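Long-range contact in molinate hydrolase (Gulosibacter molinativorax, PDB 4WGX), which probably hydrolyses a carbon-nitrogen, non-peptide bond of the herbicide molinate, as a metal-dependent member of the amidohydrolase superfamily: residues A[147-152]-A[172-177]. Numbering follows the deposited sequence.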
loop_
_atom_site.group_PDB
_atom_site.type_symbol
_atom_site.label_atom_id
_atom_site.label_comp_id
_atom_site.label_asym_id
_atom_site.label_seq_id
_atom_site.Cartn_x
_atom_site.Cartn_y
_atom_site.Cartn_z
ATOM N N GLY A 147 -4.707 5.945 -20.292
ATOM C CA GLY A 147 -3.914 4.744 -20.128
ATOM C C GLY A 147 -4.774 3.501 -20.087
ATOM O O GLY A 147 -5.981 3.572 -19.937
ATOM N N GLY A 148 -4.140 2.345 -20.221
ATOM C CA GLY A 148 -4.841 1.082 -20.128
ATOM C C GLY A 148 -5.190 0.703 -18.698
ATOM O O GLY A 148 -4.904 1.447 -17.770
ATOM N N PRO A 149 -5.796 -0.479 -18.512
ATOM C CA PRO A 149 -6.340 -0.901 -17.219
ATOM C C PRO A 149 -5.299 -1.124 -16.106
ATOM O O PRO A 149 -5.683 -1.293 -14.957
ATOM C CB PRO A 149 -7.051 -2.212 -17.561
ATOM C CG PRO A 149 -6.363 -2.725 -18.741
ATOM C CD PRO A 149 -5.934 -1.531 -19.530
ATOM N N PHE A 150 -4.018 -1.119 -16.441
ATOM C CA PHE A 150 -2.962 -1.275 -15.450
ATOM C C PHE A 150 -2.045 -0.066 -15.408
ATOM O O PHE A 150 -0.857 -0.175 -15.185
ATOM C CB PHE A 150 -2.208 -2.574 -15.726
ATOM C CG PHE A 150 -3.113 -3.762 -15.681
ATOM C CD1 PHE A 150 -3.729 -4.107 -14.500
ATOM C CD2 PHE A 150 -3.431 -4.473 -16.822
ATOM C CE1 PHE A 150 -4.602 -5.156 -14.445
ATOM C CE2 PHE A 150 -4.304 -5.528 -16.764
ATOM C CZ PHE A 150 -4.892 -5.864 -15.579
ATOM N N THR A 151 -2.646 1.101 -15.581
ATOM C CA THR A 151 -1.958 2.373 -15.427
ATOM C C THR A 151 -2.636 3.138 -14.306
ATOM O O THR A 151 -3.499 2.592 -13.632
ATOM C CB THR A 151 -1.994 3.195 -16.715
ATOM O OG1 THR A 151 -3.334 3.630 -16.976
ATOM C CG2 THR A 151 -1.488 2.375 -17.867
ATOM N N GLY A 152 -2.252 4.398 -14.126
ATOM C CA GLY A 152 -2.802 5.232 -13.074
ATOM C C GLY A 152 -4.284 5.510 -13.222
ATOM O O GLY A 152 -4.967 5.830 -12.255
ATOM N N ARG A 172 1.159 -6.252 -21.874
ATOM C CA ARG A 172 0.401 -6.833 -22.969
ATOM C C ARG A 172 -1.066 -6.408 -22.929
ATOM O O ARG A 172 -1.650 -6.148 -23.969
ATOM C CB ARG A 172 0.509 -8.359 -22.962
ATOM C CG ARG A 172 -0.234 -9.015 -24.112
ATOM C CD ARG A 172 0.236 -10.435 -24.400
ATOM N NE ARG A 172 -0.252 -11.399 -23.411
ATOM C CZ ARG A 172 0.484 -11.979 -22.467
ATOM N NH1 ARG A 172 1.777 -11.722 -22.343
ATOM N NH2 ARG A 172 -0.078 -12.841 -21.649
ATOM N N MET A 173 -1.663 -6.336 -21.746
ATOM C CA MET A 173 -3.039 -5.841 -21.647
ATOM C C MET A 173 -3.149 -4.329 -21.937
ATOM O O MET A 173 -4.047 -3.862 -22.694
ATOM C CB MET A 173 -3.610 -6.142 -20.264
ATOM C CG MET A 173 -3.737 -7.626 -19.938
ATOM S SD MET A 173 -4.864 -8.551 -21.010
ATOM C CE MET A 173 -3.744 -9.211 -22.230
ATOM N N ASP A 174 -2.246 -3.557 -21.337
ATOM C CA ASP A 174 -2.234 -2.125 -21.583
ATOM C C ASP A 174 -2.097 -1.861 -23.088
ATOM O O ASP A 174 -2.761 -0.987 -23.608
ATOM C CB ASP A 174 -1.116 -1.412 -20.794
ATOM C CG ASP A 174 -1.467 -1.209 -19.321
ATOM O OD1 ASP A 174 -2.637 -1.438 -18.959
ATOM O OD2 ASP A 174 -0.575 -0.814 -18.537
ATOM N N ALA A 175 -1.261 -2.625 -23.786
ATOM C CA ALA A 175 -1.077 -2.400 -25.219
ATOM C C ALA A 175 -2.349 -2.691 -26.015
ATOM O O ALA A 175 -2.670 -1.973 -26.951
ATOM C CB ALA A 175 0.069 -3.240 -25.758
ATOM N N MET A 176 -3.075 -3.741 -25.654
ATOM C CA MET A 176 -4.217 -4.113 -26.461
ATOM C C MET A 176 -5.366 -3.156 -26.199
ATOM O O MET A 176 -6.204 -2.973 -27.084
ATOM C CB MET A 176 -4.624 -5.573 -26.230
ATOM C CG MET A 176 -5.653 -5.810 -25.180
ATOM S SD MET A 176 -6.150 -7.538 -25.090
ATOM C CE MET A 176 -7.379 -7.371 -23.821
ATOM N N PHE A 177 -5.414 -2.528 -25.022
ATOM C CA PHE A 177 -6.364 -1.404 -24.881
ATOM C C PHE A 177 -5.880 -0.029 -25.409
ATOM O O PHE A 177 -6.652 0.709 -25.990
ATOM C CB PHE A 177 -6.797 -1.236 -23.429
ATOM C CG PHE A 177 -7.703 -2.321 -22.943
ATOM C CD1 PHE A 177 -9.071 -2.237 -23.110
ATOM C CD2 PHE A 177 -7.176 -3.431 -22.323
ATOM C CE1 PHE A 177 -9.895 -3.241 -22.658
ATOM C CE2 PHE A 177 -7.983 -4.436 -21.869
ATOM C CZ PHE A 177 -9.344 -4.348 -22.036
#
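D174, on helix 167-178, pushes its carboxylate into the type I beta turn G148-T151, in the loop that follows strand 143-144 of the TIM-barrel-type amidohydrolase fold. Its CG stands anti to the carbonyl carbon (chi1 -78°), which directs the carboxylate to the turn. OD1 of D174 accepts the backbone N-H of F150 through its syn lone pair, at 2.9 Å and an N-H...O angle of 151°. OD2 of D174 lies 3.4 Å from T151 CG2 and also takes a salt bridge from R162. With an alanine here, F150 N is likely to lose its acceptor and R162 its carboxylate mate. The flanks are apolar: M173 CB sits at the edge of the F150 ring, near its plane, 3.6 Å from CE2 of F150, while I81 and L84 of helix 80-87 also touch the F150 side chain. P149 CD packs 3.6 Å from F177 CD2, the two side chains crossing at about a right angle; W114 stacks on F177. G148, which has no side chain, brings its CA within 4.4 Å of D174 CA. Within the turn, G148 O accepts both T151 N, at 3.2 Å, and T151 OG1, at 2.8 Å and in the carbonyl plane.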